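Local coordinates for acyl-CoA thioesterase (Alicyclobacillus acidocaldarius subsp. acidocaldarius, PDB 3RQB), which is of unknown function but has the hotdog fold of acyl-CoA thioesterases and probably hydrolyses acyl-CoA thioesters, at the interface of chains A and B. Coordinates in Å, arbitrary orientation; residue numbers count along the deposited sequence, not the author numbering. Chains: chain A/B, Uncharacterized protein.

The interface of chains A and B. Residues chain A 116-118, 120, 218, 220; chain B 241.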
ATOM      1  N   ARG A 116     -13.873  14.681  -8.030  1.00 56.87           N
ATOM      2  CA  ARG A 116     -14.883  15.741  -8.047  1.00 56.21           C
ATOM      3  C   ARG A 116     -14.620  16.812  -6.991  1.00 59.66           C
ATOM      4  O   ARG A 116     -14.053  16.535  -5.929  1.00 50.06           O
ATOM      5  CB  ARG A 116     -16.276  15.151  -7.867  1.00 52.18           C
ATOM      6  CG  ARG A 116     -16.677  14.223  -8.994  1.00 62.50           C
ATOM      7  CD  ARG A 116     -18.124  13.773  -8.851  1.00 75.24           C
ATOM      8  NE  ARG A 116     -18.856  13.923 -10.107  1.00 85.37           N
ATOM      9  CZ  ARG A 116     -19.067  12.939 -10.978  1.00 91.20           C
ATOM     10  NH1 ARG A 116     -18.615  11.713 -10.738  1.00 90.57           N
ATOM     11  NH2 ARG A 116     -19.740  13.183 -12.089  1.00 93.92           N
ATOM     12  N   GLU A 117     -15.018  18.044  -7.284  1.00 71.53           N
ATOM     13  CA  GLU A 117     -14.781  19.109  -6.328  1.00 77.70           C
ATOM     14  C   GLU A 117     -15.498  18.760  -5.032  1.00 71.42           C
ATOM     15  O   GLU A 117     -16.652  18.338  -5.045  1.00 73.13           O
ATOM     16  CB  GLU A 117     -15.213  20.472  -6.872  1.00 86.44           C
ATOM     17  CG  GLU A 117     -14.439  21.639  -6.252  1.00 95.50           C
ATOM     18  CD  GLU A 117     -12.933  21.370  -6.146  1.00106.36           C
ATOM     19  OE1 GLU A 117     -12.193  21.664  -7.117  1.00108.63           O
ATOM     20  OE2 GLU A 117     -12.486  20.866  -5.087  1.00110.35           O
ATOM     21  N   SER A 118     -14.793  18.912  -3.917  1.00 65.04           N
ATOM     22  CA  SER A 118     -15.303  18.468  -2.629  1.00 59.33           C
ATOM     23  C   SER A 118     -14.522  19.128  -1.515  1.00 55.13           C
ATOM     24  O   SER A 118     -13.591  19.889  -1.774  1.00 63.02           O
ATOM     25  CB  SER A 118     -15.169  16.946  -2.502  1.00 58.06           C
ATOM     26  OG  SER A 118     -13.854  16.571  -2.106  1.00 51.38           O
ATOM     27  N   SER A 120     -11.904  19.918   1.385  1.00 71.77           N
ATOM     28  CA  SER A 120     -10.471  19.667   1.502  1.00 72.80           C
ATOM     29  C   SER A 120      -9.880  20.118   2.833  1.00 67.43           C
ATOM     30  O   SER A 120     -10.117  21.237   3.295  1.00 73.69           O
ATOM     31  CB  SER A 120      -9.702  20.302   0.336  1.00 75.39           C
ATOM     32  OG  SER A 120      -9.879  19.551  -0.858  1.00 79.49           O
ATOM     33  N   ASP A 218      -5.698  16.076  -6.999  1.00 57.76           N
ATOM     34  CA  ASP A 218      -6.496  15.871  -8.188  1.00 54.80           C
ATOM     35  C   ASP A 218      -5.592  16.123  -9.395  1.00 44.04           C
ATOM     36  O   ASP A 218      -4.554  16.781  -9.280  1.00 38.95           O
ATOM     37  CB  ASP A 218      -7.731  16.774  -8.179  1.00 65.18           C
ATOM     38  CG  ASP A 218      -7.488  18.099  -8.843  1.00 72.42           C
ATOM     39  OD1 ASP A 218      -6.874  18.978  -8.203  1.00 71.38           O
ATOM     40  OD2 ASP A 218      -7.927  18.259 -10.006  1.00 79.58           O
ATOM     41  N   GLU A 220      -5.777  18.066 -11.998  1.00 43.80           N
ATOM     42  CA  GLU A 220      -5.461  19.467 -12.278  1.00 42.41           C
ATOM     43  C   GLU A 220      -4.282  19.964 -11.427  1.00 41.25           C
ATOM     44  O   GLU A 220      -3.460  20.738 -11.902  1.00 42.79           O
ATOM     45  CB  GLU A 220      -6.694  20.378 -12.163  1.00 51.34           C
ATOM     46  CG  GLU A 220      -6.940  21.052 -10.815  1.00 64.49           C
ATOM     47  CD  GLU A 220      -8.202  21.930 -10.829  1.00 80.01           C
ATOM     48  OE1 GLU A 220      -8.478  22.621  -9.819  1.00 87.74           O
ATOM     49  OE2 GLU A 220      -8.921  21.926 -11.858  1.00 78.45           O
TER
ATOM     50  N   HIS B 241     -10.650  16.518  -3.031  1.00 43.25           N
ATOM     51  CA  HIS B 241     -11.344  16.212  -4.271  1.00 46.86           C
ATOM     52  C   HIS B 241     -11.938  14.810  -4.289  1.00 49.28           C
ATOM     53  O   HIS B 241     -11.761  14.066  -5.258  1.00 50.73           O
ATOM     54  CB  HIS B 241     -10.412  16.405  -5.464  1.00 53.17           C
ATOM     55  CG  HIS B 241     -10.168  17.839  -5.809  1.00 55.97           C
ATOM     56  ND1 HIS B 241      -9.573  18.723  -4.936  1.00 54.16           N
ATOM     57  CD2 HIS B 241     -10.441  18.546  -6.933  1.00 62.89           C
ATOM     58  CE1 HIS B 241      -9.487  19.911  -5.507  1.00 64.41           C
ATOM     59  NE2 HIS B 241     -10.007  19.831  -6.719  1.00 69.15           N
TER
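B:His241 pushes its imidazole between the carboxylates of A:Glu117 and A:Asp218, so that the ring is held in a clamp of acids where two hotdog-fold thioesterase-like subunits meet in the two-fold symmetric pair of the deposited assembly, which may be the biological dimer. The histidine occupies the turn between strands 238-240 and 243-251 of chain B, and its left-handed backbone belongs to this tight reversal.

The two acids use the ring differently. A:Glu117 comes over one face with its carboxylate plane steeply inclined to the ring, 76° away from parallel. OE1 of A:Glu117 lies 2.9 Å from NE2 of B:His241, a possible hydrogen bond if NE2 carries the proton, but a bent one, since the oxygen is well above the ring plane. OE2 lies nearly straight above NE2, poorly placed for an in-plane N-H, and would attract the ring chiefly if it is protonated. On the opposite face A:Asp218 lies nearly parallel, 6° from the ring plane, in a stack; CB of A:Asp218 packs 3.5 Å from CD2 of B:His241. Two carboxylates around one imidazole would probably encourage protonation, and a histidine suits the place because it combines a flat surface with a polar tip. An alanine here would probably leave a gap between the two acids and deprive both carboxylates of their partner across the interface.

Each acid is steadied within chain A. A:Glu117 has CG anti to the backbone N (chi1 -153°), and glutamate's extra methylene lets the chain bend at chi2 and bring the carboxylate over the ring, where OE2 accepts a 3.2 Å hydrogen bond from the backbone N of A:Ser118. A:Asp218 immediately precedes helix 219-224, and its OD2 accepts a 2.9 Å bond from A:Glu220 N, a cap-like role common for aspartate at a helix start; the donor comes from above the carboxylate plane and the bond is bent, steadying the group only modestly. From that first turn A:Glu220 adds a further acid, its OE1 4.4 Å from NE2 of B:His241.

Nearer the histidine backbone, A:Ser118 OG lies 3.3 Å from CA of B:His241; a side chain as small as serine probably suits the close passage of the two backbones.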